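PDB 2I5G: amidohydrolase from Pseudomonas aeruginosa, which probably hydrolyses dipeptides as a metal-dependent dipeptidase of the M19 type. Local coordinates for residues 4-9 / 292-297; 33-38 / 75-80; 248-253 / 278-283; 152-157 / 313-318. The protein carries 2 engineered substitutions. One frame throughout, in Å; residues are numbered along the deposited sequence.

Contact 1. Residues 4-9 / 292-297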
loop_
_atom_site.group_PDB
_atom_site.type_symbol
_atom_site.label_atom_id
_atom_site.label_comp_id
_atom_site.label_asym_id
_atom_site.label_seq_id
_atom_site.Cartn_x
_atom_site.Cartn_y
_atom_site.Cartn_z
ATOM N N ALA A 4 20.355 2.322 -42.535
ATOM C CA ALA A 4 19.623 1.089 -42.780
ATOM C C ALA A 4 20.621 -0.004 -42.456
ATOM O O ALA A 4 20.300 -0.989 -41.797
ATOM C CB ALA A 4 19.208 0.997 -44.227
ATOM N N GLU A 5 21.846 0.188 -42.929
ATOM C CA GLU A 5 22.915 -0.755 -42.663
ATOM C C GLU A 5 23.316 -0.561 -41.203
ATOM O O GLU A 5 23.737 -1.502 -40.532
ATOM C CB GLU A 5 24.116 -0.473 -43.565
ATOM C CG GLU A 5 23.829 -0.596 -45.043
ATOM C CD GLU A 5 25.031 -0.236 -45.899
ATOM O OE1 GLU A 5 25.486 0.928 -45.829
ATOM O OE2 GLU A 5 25.521 -1.116 -46.638
ATOM N N LEU A 6 23.181 0.672 -40.721
ATOM C CA LEU A 6 23.530 0.993 -39.343
ATOM C C LEU A 6 22.535 0.314 -38.405
ATOM O O LEU A 6 22.915 -0.468 -37.540
ATOM C CB LEU A 6 23.489 2.502 -39.126
ATOM C CG LEU A 6 24.356 3.048 -37.991
ATOM C CD1 LEU A 6 23.907 4.454 -37.660
ATOM C CD2 LEU A 6 24.246 2.178 -36.760
ATOM N N HIS A 7 21.258 0.628 -38.583
ATOM C CA HIS A 7 20.204 0.047 -37.770
ATOM C C HIS A 7 20.375 -1.476 -37.792
ATOM O O HIS A 7 20.314 -2.136 -36.754
ATOM C CB HIS A 7 18.839 0.438 -38.353
ATOM C CG HIS A 7 17.673 0.091 -37.478
ATOM N ND1 HIS A 7 17.260 0.891 -36.434
ATOM C CD2 HIS A 7 16.827 -0.968 -37.496
ATOM C CE1 HIS A 7 16.211 0.342 -35.849
ATOM N NE2 HIS A 7 15.927 -0.786 -36.474
ATOM N N ALA A 8 20.609 -2.024 -38.982
ATOM C CA ALA A 8 20.773 -3.464 -39.146
ATOM C C ALA A 8 21.974 -4.008 -38.390
ATOM O O ALA A 8 21.876 -5.025 -37.711
ATOM C CB ALA A 8 20.892 -3.812 -40.626
ATOM N N ASP A 9 23.109 -3.332 -38.519
ATOM C CA ASP A 9 24.334 -3.748 -37.850
ATOM C C ASP A 9 24.374 -3.166 -36.439
ATOM O O ASP A 9 25.445 -2.844 -35.922
ATOM C CB ASP A 9 25.552 -3.254 -38.641
ATOM C CG ASP A 9 26.867 -3.830 -38.124
ATOM O OD1 ASP A 9 27.104 -5.043 -38.309
ATOM O OD2 ASP A 9 27.666 -3.070 -37.529
ATOM N N ASN A 292 13.253 4.161 -38.595
ATOM C CA ASN A 292 13.153 5.557 -39.015
ATOM C C ASN A 292 13.758 6.476 -37.963
ATOM O O ASN A 292 14.046 7.646 -38.231
ATOM C CB ASN A 292 11.697 5.955 -39.225
ATOM C CG ASN A 292 11.023 5.139 -40.291
ATOM O OD1 ASN A 292 9.828 5.286 -40.532
ATOM N ND2 ASN A 292 11.782 4.270 -40.938
ATOM N N LEU A 293 13.940 5.940 -36.761
ATOM C CA LEU A 293 14.500 6.702 -35.659
ATOM C C LEU A 293 16.021 6.754 -35.774
ATOM O O LEU A 293 16.659 7.723 -35.359
ATOM C CB LEU A 293 14.068 6.071 -34.335
ATOM C CG LEU A 293 14.367 6.839 -33.047
ATOM C CD1 LEU A 293 14.012 8.310 -33.206
ATOM C CD2 LEU A 293 13.577 6.212 -31.914
ATOM N N THR A 294 16.601 5.704 -36.340
ATOM C CA THR A 294 18.043 5.652 -36.532
ATOM C C THR A 294 18.372 6.612 -37.664
ATOM O O THR A 294 19.287 7.428 -37.560
ATOM C CB THR A 294 18.502 4.227 -36.908
ATOM O OG1 THR A 294 18.314 3.359 -35.783
ATOM C CG2 THR A 294 19.972 4.215 -37.308
ATOM N N GLU A 295 17.610 6.511 -38.745
ATOM C CA GLU A 295 17.802 7.371 -39.902
ATOM C C GLU A 295 17.603 8.840 -39.532
ATOM O O GLU A 295 18.384 9.698 -39.941
ATOM C CB GLU A 295 16.827 6.970 -41.013
ATOM C CG GLU A 295 16.724 7.974 -42.157
ATOM C CD GLU A 295 15.838 7.485 -43.296
ATOM O OE1 GLU A 295 14.791 6.858 -43.016
ATOM O OE2 GLU A 295 16.183 7.741 -44.473
ATOM N N THR A 296 16.564 9.127 -38.753
ATOM C CA THR A 296 16.281 10.501 -38.348
ATOM C C THR A 296 17.404 11.086 -37.503
ATOM O O THR A 296 18.083 12.018 -37.929
ATOM C CB THR A 296 14.940 10.600 -37.579
ATOM O OG1 THR A 296 13.854 10.335 -38.478
ATOM C CG2 THR A 296 14.761 11.993 -36.988
ATOM N N LEU A 297 17.603 10.548 -36.308
ATOM C CA LEU A 297 18.669 11.034 -35.440
ATOM C C LEU A 297 19.957 11.198 -36.246
ATOM O O LEU A 297 20.717 12.158 -36.067
ATOM C CB LEU A 297 18.900 10.045 -34.295
ATOM C CG LEU A 297 17.853 10.052 -33.180
ATOM C CD1 LEU A 297 17.975 8.780 -32.363
ATOM C CD2 LEU A 297 18.049 11.269 -32.302
#
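The imidazole of H7 is met by T294 at its edge and not on either face: OG1 of T294 lies in the ring plane, 2.8 Å from ND1. The contact joins the short helix 5-8, which precedes the first strand of the TIM-barrel fold of this M19 dipeptidase relative, to helix 291-299 near the C-terminal end of the chain. The bond between ND1 and OG1 is almost straight (174°), and either atom could be its donor. NE2 of H7 is bonded to the carbonyl oxygen of G32, where the histidine must be the donor, so both ring nitrogens are engaged and the rotation of the ring is fixed. With CG anti to the backbone N (chi1 -170°), ND1 is placed beside OG1 of T294, and V12, F290 and P291 help to enclose the ring.

T294 divides its two branches between a polar and an apolar task. OG1, beside its own backbone N (chi1 -68°), serves the histidine, while CG2 sits 4.0 Å from CD1 of L6 and equally far from the backbone N of H7. L6 also packs on V307 and R308 of helix 304-323, and T294 touches M311 of that same helix, which makes the interface a junction of three helices rather than two. Within 291-299 a second threonine turns its hydroxyl back to its own helix. The carbonyl oxygen of N292 takes two bonds from T296, one from the backbone N at 3.0 Å and one from OG1 at 2.7 Å.

Contact 2. Residues 33-38 / 75-80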
loop_
_atom_site.group_PDB
_atom_site.type_symbol
_atom_site.label_atom_id
_atom_site.label_comp_id
_atom_site.label_asym_id
_atom_site.label_seq_id
_atom_site.Cartn_x
_atom_site.Cartn_y
_atom_site.Cartn_z
ATOM N N GLY A 33 13.645 -4.664 -36.822
ATOM C CA GLY A 33 14.995 -5.036 -36.431
ATOM C C GLY A 33 15.282 -4.932 -34.942
ATOM O O GLY A 33 16.441 -4.893 -34.526
ATOM N N LEU A 34 14.224 -4.895 -34.139
ATOM C CA LEU A 34 14.343 -4.793 -32.690
ATOM C C LEU A 34 15.152 -5.968 -32.154
ATOM O O LEU A 34 14.888 -7.119 -32.500
ATOM C CB LEU A 34 12.942 -4.792 -32.065
ATOM C CG LEU A 34 12.758 -4.372 -30.607
ATOM C CD1 LEU A 34 13.169 -2.919 -30.438
ATOM C CD2 LEU A 34 11.300 -4.550 -30.200
ATOM N N THR A 35 16.141 -5.681 -31.315
ATOM C CA THR A 35 16.967 -6.735 -30.739
ATOM C C THR A 35 16.353 -7.222 -29.432
ATOM O O THR A 35 16.211 -8.426 -29.214
ATOM C CB THR A 35 18.394 -6.245 -30.460
ATOM O OG1 THR A 35 18.947 -5.680 -31.654
ATOM C CG2 THR A 35 19.271 -7.397 -30.008
ATOM N N ALA A 36 15.982 -6.284 -28.567
ATOM C CA ALA A 36 15.378 -6.651 -27.294
ATOM C C ALA A 36 14.433 -5.567 -26.794
ATOM O O ALA A 36 14.508 -4.417 -27.225
ATOM C CB ALA A 36 16.462 -6.923 -26.265
ATOM N N ALA A 37 13.537 -5.941 -25.884
ATOM C CA ALA A 37 12.586 -4.986 -25.342
ATOM C C ALA A 37 12.060 -5.318 -23.945
ATOM O O ALA A 37 11.833 -6.482 -23.609
ATOM C CB ALA A 37 11.421 -4.835 -26.301
ATOM N N ASN A 38 11.880 -4.275 -23.135
ATOM C CA ASN A 38 11.334 -4.402 -21.783
ATOM C C ASN A 38 9.819 -4.508 -21.949
ATOM O O ASN A 38 9.145 -3.503 -22.177
ATOM C CB ASN A 38 11.657 -3.152 -20.948
ATOM C CG ASN A 38 10.892 -3.105 -19.621
ATOM O OD1 ASN A 38 10.025 -3.938 -19.357
ATOM N ND2 ASN A 38 11.213 -2.120 -18.782
ATOM N N ALA A 75 23.723 -11.419 -22.134
ATOM C CA ALA A 75 24.226 -12.429 -23.047
ATOM C C ALA A 75 23.059 -12.911 -23.911
ATOM O O ALA A 75 23.257 -13.353 -25.040
ATOM C CB ALA A 75 24.814 -13.585 -22.269
ATOM N N ASP A 76 21.842 -12.831 -23.377
ATOM C CA ASP A 76 20.670 -13.245 -24.144
ATOM C C ASP A 76 20.428 -12.216 -25.255
ATOM O O ASP A 76 19.860 -12.529 -26.308
ATOM C CB ASP A 76 19.432 -13.343 -23.243
ATOM C CG ASP A 76 19.543 -14.458 -22.209
ATOM O OD1 ASP A 76 19.823 -15.618 -22.597
ATOM O OD2 ASP A 76 19.342 -14.177 -21.007
ATOM N N ILE A 77 20.873 -10.988 -25.012
ATOM C CA ILE A 77 20.714 -9.922 -25.984
ATOM C C ILE A 77 21.635 -10.146 -27.173
ATOM O O ILE A 77 21.241 -9.954 -28.316
ATOM C CB ILE A 77 21.007 -8.570 -25.344
ATOM C CG1 ILE A 77 20.031 -8.355 -24.189
ATOM C CG2 ILE A 77 20.877 -7.467 -26.370
ATOM C CD1 ILE A 77 20.059 -6.976 -23.600
ATOM N N ARG A 78 22.862 -10.565 -26.894
ATOM C CA ARG A 78 23.841 -10.841 -27.936
ATOM C C ARG A 78 23.373 -12.057 -28.720
ATOM O O ARG A 78 23.534 -12.124 -29.939
ATOM C CB ARG A 78 25.219 -11.099 -27.311
ATOM C CG ARG A 78 26.182 -11.900 -28.184
ATOM C CD ARG A 78 27.626 -11.800 -27.686
ATOM N NE ARG A 78 27.767 -12.039 -26.245
ATOM C CZ ARG A 78 27.673 -13.227 -25.650
ATOM N NH1 ARG A 78 27.435 -14.322 -26.362
ATOM N NH2 ARG A 78 27.828 -13.319 -24.334
ATOM N N LYS A 79 22.775 -13.011 -28.016
ATOM C CA LYS A 79 22.277 -14.220 -28.654
ATOM C C LYS A 79 21.130 -13.890 -29.608
ATOM O O LYS A 79 21.110 -14.343 -30.754
ATOM C CB LYS A 79 21.799 -15.215 -27.598
ATOM C CG LYS A 79 21.239 -16.491 -28.192
ATOM C CD LYS A 79 20.641 -17.418 -27.141
ATOM C CE LYS A 79 21.698 -17.947 -26.181
ATOM N NZ LYS A 79 21.101 -18.834 -25.138
ATOM N N ALA A 80 20.180 -13.094 -29.134
ATOM C CA ALA A 80 19.036 -12.714 -29.944
ATOM C C ALA A 80 19.463 -12.025 -31.240
ATOM O O ALA A 80 18.912 -12.289 -32.311
ATOM C CB ALA A 80 18.123 -11.802 -29.147
#
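T35 faces I77 with its methyl and turns its hydroxyl elsewhere. From CB the side chain forks: OG1, beside the backbone N (chi1 -54°), accepts from the backbone N of V12, and CG2, anti to that N, extends to helix 74-82. This is strand-to-helix packing of a TIM barrel, in which 74-82 lies against strands 13-17 and 36-40. At its tip, CG2 of T35 comes to 3.6 Å from the carbonyl oxygen of I77 and 4.0 Å from CG2 of the same residue, the two side chains crossing at about a right angle.

The backbone of T35 takes part too, since its carbonyl oxygen lies 3.9 Å from CB of A80, one turn farther along the helix. Small side chains at A36 and A80 let the helix come close, with CA of A36 6.4 Å from CA of I77. Further along, I77 spreads over I11 and I13, so that it bridges this segment and the neighbouring strand 13-17. A36 also touches I13. The apolar seam ends at the methyl of A36, whose CB stands 4.4 Å from CG1 of I77.

Contact 3. Residues 248-253 / 278-283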
loop_
_atom_site.group_PDB
_atom_site.type_symbol
_atom_site.label_atom_id
_atom_site.label_comp_id
_atom_site.label_asym_id
_atom_site.label_seq_id
_atom_site.Cartn_x
_atom_site.Cartn_y
_atom_site.Cartn_z
ATOM N N THR A 248 10.062 3.833 -26.094
ATOM C CA THR A 248 8.883 4.228 -26.868
ATOM C C THR A 248 7.552 4.228 -26.138
ATOM O O THR A 248 6.778 5.180 -26.248
ATOM C CB THR A 248 8.706 3.348 -28.119
ATOM O OG1 THR A 248 8.205 2.062 -27.734
ATOM C CG2 THR A 248 10.027 3.179 -28.835
ATOM N N ASP A 249 7.273 3.157 -25.410
ATOM C CA ASP A 249 6.016 3.056 -24.692
ATOM C C ASP A 249 4.941 2.684 -25.712
ATOM O O ASP A 249 3.829 3.204 -25.678
ATOM C CB ASP A 249 5.699 4.395 -24.016
ATOM C CG ASP A 249 4.597 4.289 -22.979
ATOM O OD1 ASP A 249 4.376 3.178 -22.452
ATOM O OD2 ASP A 249 3.961 5.325 -22.672
ATOM N N PHE A 250 5.290 1.785 -26.633
ATOM C CA PHE A 250 4.350 1.323 -27.652
ATOM C C PHE A 250 3.183 0.565 -27.016
ATOM O O PHE A 250 3.388 -0.359 -26.224
ATOM C CB PHE A 250 5.049 0.399 -28.653
ATOM C CG PHE A 250 5.600 1.107 -29.859
ATOM C CD1 PHE A 250 4.785 1.936 -30.631
ATOM C CD2 PHE A 250 6.928 0.924 -30.244
ATOM C CE1 PHE A 250 5.282 2.572 -31.769
ATOM C CE2 PHE A 250 7.434 1.556 -31.382
ATOM C CZ PHE A 250 6.607 2.382 -32.145
ATOM N N THR A 251 1.964 0.957 -27.372
ATOM C CA THR A 251 0.753 0.327 -26.847
ATOM C C THR A 251 0.033 -0.400 -27.986
ATOM O O THR A 251 -1.177 -0.650 -27.930
ATOM C CB THR A 251 -0.198 1.382 -26.251
ATOM O OG1 THR A 251 -0.655 2.260 -27.287
ATOM C CG2 THR A 251 0.521 2.203 -25.204
ATOM N N GLN A 252 0.807 -0.741 -29.011
ATOM C CA GLN A 252 0.312 -1.411 -30.206
ATOM C C GLN A 252 -0.676 -2.563 -30.010
ATOM O O GLN A 252 -0.373 -3.573 -29.368
ATOM C CB GLN A 252 1.498 -1.892 -31.034
ATOM C CG GLN A 252 1.153 -2.170 -32.471
ATOM C CD GLN A 252 2.371 -2.472 -33.307
ATOM O OE1 GLN A 252 3.298 -1.668 -33.385
ATOM N NE2 GLN A 252 2.375 -3.639 -33.942
ATOM N N GLY A 253 -1.865 -2.397 -30.586
ATOM C CA GLY A 253 -2.893 -3.420 -30.503
ATOM C C GLY A 253 -3.952 -3.240 -29.430
ATOM O O GLY A 253 -5.007 -3.869 -29.483
ATOM N N ILE A 278 -5.039 8.673 -28.835
ATOM C CA ILE A 278 -3.709 8.075 -28.805
ATOM C C ILE A 278 -3.137 8.034 -30.219
ATOM O O ILE A 278 -3.451 7.151 -31.012
ATOM C CB ILE A 278 -3.739 6.630 -28.226
ATOM C CG1 ILE A 278 -4.361 6.627 -26.826
ATOM C CG2 ILE A 278 -2.322 6.072 -28.151
ATOM C CD1 ILE A 278 -3.591 7.458 -25.803
ATOM N N VAL A 279 -2.291 9.004 -30.529
ATOM C CA VAL A 279 -1.684 9.083 -31.843
ATOM C C VAL A 279 -0.177 9.211 -31.699
ATOM O O VAL A 279 0.323 10.230 -31.219
ATOM C CB VAL A 279 -2.215 10.304 -32.598
ATOM C CG1 VAL A 279 -1.662 10.325 -34.011
ATOM C CG2 VAL A 279 -3.741 10.281 -32.606
ATOM N N ASN A 280 0.555 8.180 -32.106
ATOM C CA ASN A 280 2.009 8.222 -32.005
ATOM C C ASN A 280 2.559 9.197 -33.038
ATOM O O ASN A 280 1.912 9.475 -34.051
ATOM C CB ASN A 280 2.605 6.831 -32.234
ATOM C CG ASN A 280 2.021 5.785 -31.304
ATOM O OD1 ASN A 280 1.768 6.054 -30.126
ATOM N ND2 ASN A 280 1.812 4.580 -31.825
ATOM N N PRO A 281 3.761 9.741 -32.793
ATOM C CA PRO A 281 4.354 10.686 -33.740
ATOM C C PRO A 281 4.400 10.101 -35.141
ATOM O O PRO A 281 4.660 8.914 -35.312
ATOM C CB PRO A 281 5.739 10.922 -33.160
ATOM C CG PRO A 281 5.494 10.832 -31.697
ATOM C CD PRO A 281 4.612 9.603 -31.600
ATOM N N LEU A 282 4.138 10.938 -36.138
ATOM C CA LEU A 282 4.152 10.496 -37.525
ATOM C C LEU A 282 5.574 10.136 -37.926
ATOM O O LEU A 282 6.501 10.919 -37.731
ATOM C CB LEU A 282 3.607 11.598 -38.432
ATOM C CG LEU A 282 3.659 11.352 -39.942
ATOM C CD1 LEU A 282 2.930 10.065 -40.318
ATOM C CD2 LEU A 282 3.037 12.549 -40.642
ATOM N N GLY A 283 5.738 8.942 -38.479
ATOM C CA GLY A 283 7.053 8.491 -38.876
ATOM C C GLY A 283 7.459 7.299 -38.028
ATOM O O GLY A 283 8.421 6.591 -38.346
HETATM O O HOH W 1 1.790 4.207 -27.267
HETATM O O HOH W 2 1.484 2.242 -30.399
#
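Water 1 is gripped from both loops, by T251 and D249 on one and N280 on the other. It donates to the carbonyl oxygen of D249 at 2.8 Å. OG1 of T251 is bonded to the same water at 3.1 Å, and OD1 of N280 accepts a weak bond from it. The other end of that amide is used as well: ND2 of N280 gives a bond to water 2 at 2.8 Å, and water 2 in turn weakly accepts from the backbone N of T251. The amide thus turns its oxygen and its nitrogen to different waters.

Direct contact is slight. ND2 of N280 stands 4.0 Å from CE1 of F250, at the edge of the ring, with the amide and ring planes 80° apart; water 2 is also at that edge. On the other flank, CG2 of I278 approaches OG1 of T251, and F259 of helix 256-263 touches both residues.

Segment 248-253 follows strand 244-246, and therefore belongs to the loops at the C-terminal end of the barrel strands. The hydrogen-bonded links between the two segments run through water, while their direct contacts are an amide at a ring edge and a methyl beside a hydroxyl.

Contact 4. Residues 152-157 / 313-318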
loop_
_atom_site.group_PDB
_atom_site.type_symbol
_atom_site.label_atom_id
_atom_site.label_comp_id
_atom_site.label_asym_id
_atom_site.label_seq_id
_atom_site.Cartn_x
_atom_site.Cartn_y
_atom_site.Cartn_z
ATOM N N GLY A 152 19.235 -8.393 -8.177
ATOM C CA GLY A 152 19.552 -7.987 -9.532
ATOM C C GLY A 152 18.376 -7.561 -10.392
ATOM O O GLY A 152 18.261 -7.991 -11.536
ATOM N N ILE A 153 17.492 -6.730 -9.848
ATOM C CA ILE A 153 16.349 -6.235 -10.604
ATOM C C ILE A 153 16.467 -4.729 -10.593
ATOM O O ILE A 153 16.521 -4.119 -9.534
ATOM C CB ILE A 153 15.006 -6.630 -9.967
ATOM C CG1 ILE A 153 14.759 -8.132 -10.159
ATOM C CG2 ILE A 153 13.882 -5.811 -10.588
ATOM C CD1 ILE A 153 13.451 -8.626 -9.570
HETATM N N MSE A 154 16.508 -4.130 -11.774
HETATM C CA MSE A 154 16.646 -2.689 -11.885
HETATM C C MSE A 154 15.420 -1.905 -11.441
HETATM O O MSE A 154 14.282 -2.279 -11.744
HETATM C CB MSE A 154 17.002 -2.329 -13.322
HETATM C CG MSE A 154 17.107 -0.844 -13.572
HETATM SE SE MSE A 154 17.989 -0.467 -15.244
HETATM C CE MSE A 154 18.831 1.199 -14.734
ATOM N N CYS A 155 15.668 -0.812 -10.721
ATOM C CA CYS A 155 14.617 0.069 -10.218
ATOM C C CYS A 155 14.209 1.069 -11.292
ATOM O O CYS A 155 15.053 1.771 -11.856
ATOM C CB CYS A 155 15.110 0.832 -8.990
ATOM S SG CYS A 155 15.529 -0.194 -7.559
ATOM N N ASP A 156 12.912 1.130 -11.570
ATOM C CA ASP A 156 12.374 2.037 -12.576
ATOM C C ASP A 156 11.522 3.079 -11.856
ATOM O O ASP A 156 10.839 2.762 -10.873
ATOM C CB ASP A 156 11.540 1.246 -13.594
ATOM C CG ASP A 156 10.994 2.116 -14.715
ATOM O OD1 ASP A 156 11.738 2.990 -15.214
ATOM O OD2 ASP A 156 9.825 1.913 -15.108
ATOM N N LEU A 157 11.565 4.321 -12.343
ATOM C CA LEU A 157 10.834 5.409 -11.704
ATOM C C LEU A 157 10.026 6.311 -12.625
ATOM O O LEU A 157 9.605 7.394 -12.213
ATOM C CB LEU A 157 11.810 6.274 -10.914
ATOM C CG LEU A 157 12.681 5.567 -9.874
ATOM C CD1 LEU A 157 13.822 6.486 -9.494
ATOM C CD2 LEU A 157 11.857 5.170 -8.655
ATOM N N GLU A 313 23.089 0.295 -27.264
ATOM C CA GLU A 313 24.317 0.063 -26.509
ATOM C C GLU A 313 24.259 0.564 -25.070
ATOM O O GLU A 313 24.690 -0.133 -24.157
ATOM C CB GLU A 313 25.511 0.699 -27.223
ATOM C CG GLU A 313 25.865 0.020 -28.534
ATOM C CD GLU A 313 27.196 0.485 -29.097
ATOM O OE1 GLU A 313 27.637 -0.081 -30.124
ATOM O OE2 GLU A 313 27.800 1.416 -28.512
ATOM N N ASN A 314 23.727 1.764 -24.866
ATOM C CA ASN A 314 23.628 2.323 -23.527
ATOM C C ASN A 314 22.748 1.472 -22.604
ATOM O O ASN A 314 23.071 1.283 -21.428
ATOM C CB ASN A 314 23.095 3.761 -23.589
ATOM C CG ASN A 314 24.173 4.777 -23.973
ATOM O OD1 ASN A 314 25.293 4.411 -24.338
ATOM N ND2 ASN A 314 23.831 6.059 -23.892
ATOM N N TRP A 315 21.638 0.961 -23.126
ATOM C CA TRP A 315 20.756 0.137 -22.317
ATOM C C TRP A 315 21.494 -1.107 -21.867
ATOM O O TRP A 315 21.376 -1.534 -20.716
ATOM C CB TRP A 315 19.522 -0.278 -23.110
ATOM C CG TRP A 315 18.294 0.473 -22.736
ATOM C CD1 TRP A 315 17.445 1.129 -23.583
ATOM C CD2 TRP A 315 17.753 0.639 -21.418
ATOM N NE1 TRP A 315 16.410 1.692 -22.873
ATOM C CE2 TRP A 315 16.576 1.406 -21.543
ATOM C CE3 TRP A 315 18.152 0.213 -20.144
ATOM C CZ2 TRP A 315 15.789 1.757 -20.438
ATOM C CZ3 TRP A 315 17.371 0.565 -19.046
ATOM C CH2 TRP A 315 16.203 1.329 -19.203
ATOM N N VAL A 316 22.260 -1.688 -22.782
ATOM C CA VAL A 316 23.008 -2.896 -22.475
ATOM C C VAL A 316 24.022 -2.683 -21.351
ATOM O O VAL A 316 24.130 -3.508 -20.445
ATOM C CB VAL A 316 23.739 -3.429 -23.730
ATOM C CG1 VAL A 316 24.537 -4.672 -23.376
ATOM C CG2 VAL A 316 22.729 -3.750 -24.821
ATOM N N ARG A 317 24.752 -1.572 -21.406
ATOM C CA ARG A 317 25.760 -1.257 -20.396
ATOM C C ARG A 317 25.211 -1.127 -18.971
ATOM O O ARG A 317 25.842 -1.588 -18.017
ATOM C CB ARG A 317 26.502 0.024 -20.780
ATOM C CG ARG A 317 27.487 0.507 -19.728
ATOM C CD ARG A 317 28.512 1.458 -20.325
ATOM N NE ARG A 317 29.339 0.792 -21.330
ATOM C CZ ARG A 317 30.164 -0.222 -21.075
ATOM N NH1 ARG A 317 30.282 -0.699 -19.840
ATOM N NH2 ARG A 317 30.868 -0.766 -22.058
ATOM N N VAL A 318 24.043 -0.510 -18.822
ATOM C CA VAL A 318 23.453 -0.345 -17.497
ATOM C C VAL A 318 22.844 -1.653 -16.983
ATOM O O VAL A 318 22.937 -1.968 -15.796
ATOM C CB VAL A 318 22.366 0.749 -17.497
ATOM C CG1 VAL A 318 21.128 0.263 -18.227
ATOM C CG2 VAL A 318 22.036 1.135 -16.076
#
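A Met-aromatic contact helps to pack strand 154-156 against the long C-terminal helix 304-323, where M154, present as selenomethionine, meets W315 and V318. SE of M154 lies at the rim of the indole, 4.0 Å from CZ3 of W315. It is 5.4 Å from the centroid of the six-membered ring and 89° off the ring normal, so it is in the ring plane and not over a face. Such an edge approach probably sets the polarisable selenium against the slightly positive ring hydrogens. CG of M154 is anti to the backbone N (chi1 177°), which carries the chain out from the strand toward the helix, and a bend at chi3 then turns CE aside to V318.

In the TIM barrel, strand 154-156 pairs with 113-117, and C155 carries the backbone bonding on to C177 of strand 177-181. The helix thus packs on the outside of the wall where strands 154-156 and 177-181 meet: both M154 and W315 touch the side chain of C177. On the five-membered ring, NE1 of W315 bonds to the carbonyl oxygen of I246, and the indole also meets the ring of F207. The side chains of M154 and V318 cross at about a right angle, and CG2 of V318, the branch anti to its backbone N, lies 3.5 Å from CE of M154.

From the N terminus, the chain enters contact 1 at helix 5-8 and returns to it only at helix 291-299, a loop within which contacts 2 and 3 are nested. Contact 2 closes first, pinning helix 74-82 to strand 36-40. Contact 4 then opens at strand 154-156 of the same sheet, about 14 Å from contact 2 between centres. Contact 3 opens and closes inside its loop, joining two loops around helix 256-263. Contact 1 closes next and contact 4 last, so these two cross. Helices 291-299 and 304-323, consecutive in the chain, thereby bring its C-terminal part against the N-terminal helix and the barrel wall. Contacts 3 and 4 lie on opposite sides of the chain's centre.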